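Local structure of 3'-5'-exonuclease (Saccharomyces cerevisiae, 3E2V) at residues Y351-K354 and G355-E358; Y40-L43 and L44-A47. The protein probably cuts double-stranded DNA as a magnesium-dependent TatD-type nuclease, with endonuclease and 3'-to-5' exonuclease activity. All coordinates share one frame; numbering follows the deposited sequence.

Contact 1. Residues Y351-K354 and G355-E358; sequences YMVK and GRNE. With GOL (glycerol), chain D.
Val353 and Arg356 are the ends of a type II beta turn, closed by a hydrogen bond from Arg356 N to Val353 O (3.0 Å, 158° at the hydrogen). Gly355 takes the third position with a positive phi of 88°, where a CB would run into the carbonyl oxygen of Lys354. Beyond the turn the Arg356 side chain leaves with CG anti to the backbone N (chi1 -176°) and bends at chi3, which lays its guanidinium beside Val353. The CG2 methyl of Val353 sits over the centre of one guanidinium face, 3.8 Å above the plane. NH2 of Arg356 makes a salt bridge to Glu358 OE2 (3.1 Å), reaching the anti side of the carboxylate from outside its plane; the same nitrogen also pairs with Asp39, while Glu358 OE1 is held by Arg46. A water lies in the guanidinium plane at its edge, accepting from Arg356 NE and Val353 N and within donating range of Glu358 OE2 and Arg356 O. The turn leads out of strand 351-353, which pairs in parallel with strand 334-336, and into the loop before helix 362-373 of this TIM-barrel hydrolase. On Glu358, CG and CD pack against the Met352 methyl, with CD 3.8 Å from CE, and the two side chains run at a slant to each other. A glycerol, probably from the crystallisation liquor, bridges the turn: its O2 donates to Val353 O (2.7 Å) and its O1 accepts from Gly355 N (3.0 Å).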
loop_
_atom_site.group_PDB
_atom_site.type_symbol
_atom_site.label_atom_id
_atom_site.label_comp_id
_atom_site.label_asym_id
_atom_site.label_seq_id
_atom_site.Cartn_x
_atom_site.Cartn_y
_atom_site.Cartn_z
ATOM N N TYR A 351 17.658 -10.038 -14.975
ATOM C CA TYR A 351 16.654 -11.078 -15.179
ATOM C C TYR A 351 15.562 -11.027 -14.126
ATOM O O TYR A 351 15.849 -10.715 -12.971
ATOM C CB TYR A 351 17.294 -12.467 -15.076
ATOM C CG TYR A 351 18.140 -12.875 -16.259
ATOM C CD1 TYR A 351 17.624 -13.729 -17.230
ATOM C CD2 TYR A 351 19.457 -12.443 -16.379
ATOM C CE1 TYR A 351 18.403 -14.128 -18.312
ATOM C CE2 TYR A 351 20.239 -12.831 -17.471
ATOM C CZ TYR A 351 19.697 -13.672 -18.415
ATOM O OH TYR A 351 20.454 -14.071 -19.502
ATOM N N MET A 352 14.339 -11.351 -14.541
ATOM C CA MET A 352 13.162 -11.445 -13.668
ATOM C C MET A 352 12.844 -12.908 -13.386
ATOM O O MET A 352 13.399 -13.811 -14.030
ATOM C CB MET A 352 11.930 -10.781 -14.312
ATOM C CG MET A 352 12.178 -9.330 -14.752
ATOM S SD MET A 352 10.811 -8.468 -15.638
ATOM C CE MET A 352 9.681 -8.163 -14.273
ATOM N N VAL A 353 11.968 -13.122 -12.406
ATOM C CA VAL A 353 11.537 -14.465 -12.036
ATOM C C VAL A 353 10.085 -14.650 -12.461
ATOM O O VAL A 353 9.221 -13.842 -12.105
ATOM C CB VAL A 353 11.690 -14.694 -10.516
ATOM C CG1 VAL A 353 11.047 -16.032 -10.127
ATOM C CG2 VAL A 353 13.163 -14.612 -10.106
ATOM N N LYS A 354 9.816 -15.701 -13.240
ATOM C CA LYS A 354 8.459 -15.977 -13.722
ATOM C C LYS A 354 7.503 -16.074 -12.539
ATOM O O LYS A 354 7.791 -16.768 -11.560
ATOM C CB LYS A 354 8.418 -17.270 -14.553
ATOM C CG LYS A 354 9.276 -17.205 -15.812
ATOM C CD LYS A 354 9.174 -18.477 -16.640
ATOM C CE LYS A 354 10.012 -18.382 -17.919
ATOM N NZ LYS A 354 9.552 -17.303 -18.854
ATOM N N GLY A 355 6.386 -15.352 -12.621
ATOM C CA GLY A 355 5.382 -15.365 -11.567
ATOM C C GLY A 355 5.584 -14.351 -10.455
ATOM O O GLY A 355 4.692 -14.176 -9.631
ATOM N N ARG A 356 6.733 -13.683 -10.435
ATOM C CA ARG A 356 7.040 -12.703 -9.390
ATOM C C ARG A 356 6.969 -11.312 -10.010
ATOM O O ARG A 356 7.834 -10.919 -10.810
ATOM C CB ARG A 356 8.432 -12.945 -8.780
ATOM C CG ARG A 356 8.783 -12.006 -7.620
ATOM C CD ARG A 356 10.208 -12.231 -7.139
ATOM N NE ARG A 356 11.184 -11.642 -8.062
ATOM C CZ ARG A 356 12.486 -11.477 -7.819
ATOM N NH1 ARG A 356 13.034 -11.859 -6.662
ATOM N NH2 ARG A 356 13.259 -10.914 -8.754
ATOM N N ASN A 357 5.935 -10.556 -9.640
ATOM C CA ASN A 357 5.795 -9.213 -10.200
ATOM C C ASN A 357 6.858 -8.265 -9.641
ATOM O O ASN A 357 7.444 -8.530 -8.586
ATOM C CB ASN A 357 4.375 -8.690 -9.969
ATOM C CG ASN A 357 4.025 -7.536 -10.879
ATOM O OD1 ASN A 357 4.671 -7.314 -11.913
ATOM N ND2 ASN A 357 3.010 -6.777 -10.484
ATOM N N GLU A 358 7.133 -7.175 -10.364
ATOM C CA GLU A 358 8.154 -6.220 -9.957
ATOM C C GLU A 358 7.718 -4.782 -10.188
ATOM O O GLU A 358 6.863 -4.531 -11.049
ATOM C CB GLU A 358 9.456 -6.449 -10.730
ATOM C CG GLU A 358 10.065 -7.830 -10.546
ATOM C CD GLU A 358 11.518 -7.896 -11.004
ATOM O OE1 GLU A 358 12.040 -6.879 -11.501
ATOM O OE2 GLU A 358 12.133 -8.984 -10.893
HETATM C C1 GOL D . 6.332 -12.087 -13.842
HETATM O O1 GOL D . 6.127 -13.223 -14.668
HETATM C C2 GOL D . 7.600 -11.327 -14.214
HETATM O O2 GOL D . 8.717 -12.168 -14.098
HETATM C C3 GOL D . 7.534 -10.826 -15.658
HETATM O O3 GOL D . 6.905 -9.558 -15.713
HETATM O O HOH W 1 10.585 -11.209 -10.828
#

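Contact 2. Residues Y40-L43 and L44-A47; sequences YVKL and LERA
Tyr40 accepts a hydrogen bond at its carbonyl oxygen from Leu44 N (3.0 Å), and Leu44 CG lies 3.2 Å from Tyr40 O, a close contact beside the bond. One residue on, Val41 O accepts from Glu45 N, and Val41 CG1 lies near Glu45 OE2. These i to i+4 bonds belong to helix 40-49, an outer helix of the TIM-barrel domain that follows strand 33-34 and leads into barrel strand 52-57; Tyr40 and Val41 also touch helix 62-75. Lys42 O binds Arg46 N (2.9 Å), and the Lys42 side chain slants across that of Glu45, with CG 3.9 Å from Glu45 OE1. At 5.3 Å, Lys42 NZ and Glu45 OE1 are too far apart for a salt bridge, though the opposite charges may still attract weakly; NZ has a weak hydrogen bond to Ala347 O. Leu43 O takes the bond from Ala47 N. Arg46 bends at chi3 (-73°), turning its guanidinium back along the helix, so that one face rests on the backbone: Leu43 CA and Lys42 O both lie under it, toward its rim, and NH2 of Arg46 comes to 3.4 Å from Leu43 CA. Arg46 NE pairs with Glu358 and NH2 with Asp39.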
loop_
_atom_site.group_PDB
_atom_site.type_symbol
_atom_site.label_atom_id
_atom_site.label_comp_id
_atom_site.label_asym_id
_atom_site.label_seq_id
_atom_site.Cartn_x
_atom_site.Cartn_y
_atom_site.Cartn_z
ATOM N N TYR A 40 17.153 -7.808 -4.583
ATOM C CA TYR A 40 16.353 -6.577 -4.590
ATOM C C TYR A 40 17.101 -5.354 -5.110
ATOM O O TYR A 40 16.485 -4.443 -5.636
ATOM C CB TYR A 40 15.654 -6.326 -3.248
ATOM C CG TYR A 40 16.564 -6.379 -2.042
ATOM C CD1 TYR A 40 17.352 -5.282 -1.688
ATOM C CD2 TYR A 40 16.631 -7.516 -1.252
ATOM C CE1 TYR A 40 18.190 -5.325 -0.577
ATOM C CE2 TYR A 40 17.454 -7.565 -0.131
ATOM C CZ TYR A 40 18.234 -6.474 0.195
ATOM O OH TYR A 40 19.054 -6.535 1.301
ATOM N N VAL A 41 18.425 -5.328 -5.014
ATOM C CA VAL A 41 19.158 -4.203 -5.604
ATOM C C VAL A 41 19.042 -4.241 -7.141
ATOM O O VAL A 41 18.712 -3.226 -7.756
ATOM C CB VAL A 41 20.617 -4.072 -5.067
ATOM C CG1 VAL A 41 21.391 -3.044 -5.865
ATOM C CG2 VAL A 41 20.593 -3.672 -3.598
ATOM N N LYS A 42 19.227 -5.411 -7.751
ATOM C CA LYS A 42 19.007 -5.554 -9.205
ATOM C C LYS A 42 17.551 -5.280 -9.609
ATOM O O LYS A 42 17.283 -4.693 -10.670
ATOM C CB LYS A 42 19.453 -6.931 -9.715
ATOM C CG LYS A 42 20.962 -7.020 -9.858
ATOM C CD LYS A 42 21.387 -8.439 -10.161
ATOM C CE LYS A 42 22.898 -8.601 -10.061
ATOM N NZ LYS A 42 23.547 -8.378 -11.374
ATOM N N LEU A 43 16.626 -5.685 -8.749
ATOM C CA LEU A 43 15.232 -5.363 -8.927
ATOM C C LEU A 43 15.032 -3.849 -9.028
ATOM O O LEU A 43 14.274 -3.364 -9.881
ATOM C CB LEU A 43 14.420 -5.911 -7.754
ATOM C CG LEU A 43 12.931 -5.610 -7.786
ATOM C CD1 LEU A 43 12.126 -6.871 -7.610
ATOM C CD2 LEU A 43 12.579 -4.533 -6.776
ATOM N N LEU A 44 15.693 -3.106 -8.147
ATOM C CA LEU A 44 15.562 -1.654 -8.155
ATOM C C LEU A 44 16.219 -1.051 -9.390
ATOM O O LEU A 44 15.700 -0.077 -9.936
ATOM C CB LEU A 44 16.097 -1.056 -6.847
ATOM C CG LEU A 44 15.278 -1.437 -5.597
ATOM C CD1 LEU A 44 16.046 -1.147 -4.303
ATOM C CD2 LEU A 44 13.889 -0.768 -5.560
ATOM N N GLU A 45 17.327 -1.633 -9.829
ATOM C CA GLU A 45 17.969 -1.231 -11.085
ATOM C C GLU A 45 17.044 -1.439 -12.289
ATOM O O GLU A 45 16.958 -0.571 -13.175
ATOM C CB GLU A 45 19.314 -1.960 -11.257
ATOM C CG GLU A 45 20.324 -1.536 -10.195
ATOM C CD GLU A 45 21.617 -2.349 -10.168
ATOM O OE1 GLU A 45 21.726 -3.374 -10.872
ATOM O OE2 GLU A 45 22.534 -1.931 -9.424
ATOM N N ARG A 46 16.333 -2.567 -12.329
ATOM C CA ARG A 46 15.355 -2.827 -13.396
ATOM C C ARG A 46 14.250 -1.772 -13.376
ATOM O O ARG A 46 13.852 -1.253 -14.430
ATOM C CB ARG A 46 14.737 -4.220 -13.282
ATOM C CG ARG A 46 15.704 -5.335 -13.618
ATOM C CD ARG A 46 15.006 -6.660 -13.690
ATOM N NE ARG A 46 14.591 -7.229 -12.397
ATOM C CZ ARG A 46 15.395 -7.911 -11.585
ATOM N NH1 ARG A 46 16.699 -8.036 -11.858
ATOM N NH2 ARG A 46 14.903 -8.427 -10.463
ATOM N N ALA A 47 13.748 -1.454 -12.182
ATOM C CA ALA A 47 12.696 -0.452 -12.069
ATOM C C ALA A 47 13.165 0.928 -12.563
ATOM O O ALA A 47 12.446 1.620 -13.284
ATOM C CB ALA A 47 12.187 -0.385 -10.615
#

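The two contacts meet through Arg46, whose NE forms a salt bridge with Glu358 OE1 (2.7 Å), while Leu43 CD1 packs on Glu358 CD. Contact 1 is mostly buried, with Lys354 and Gly355 exposed at its turn; contact 2 is partly buried, its leucines and Arg46 inside and Tyr40, Val41, Lys42 and Glu45 nearer solvent. Repeating backbone bonds run through 40-47, whereas between its two segments 351-358 has a single backbone bond, supplemented by a water and side-chain packing. Arg46 and Arg356 bring their NH2 groups close, and the nearby carboxylates probably offset the like charges. A shared ionic cluster thus joins the helix to the post-strand loop.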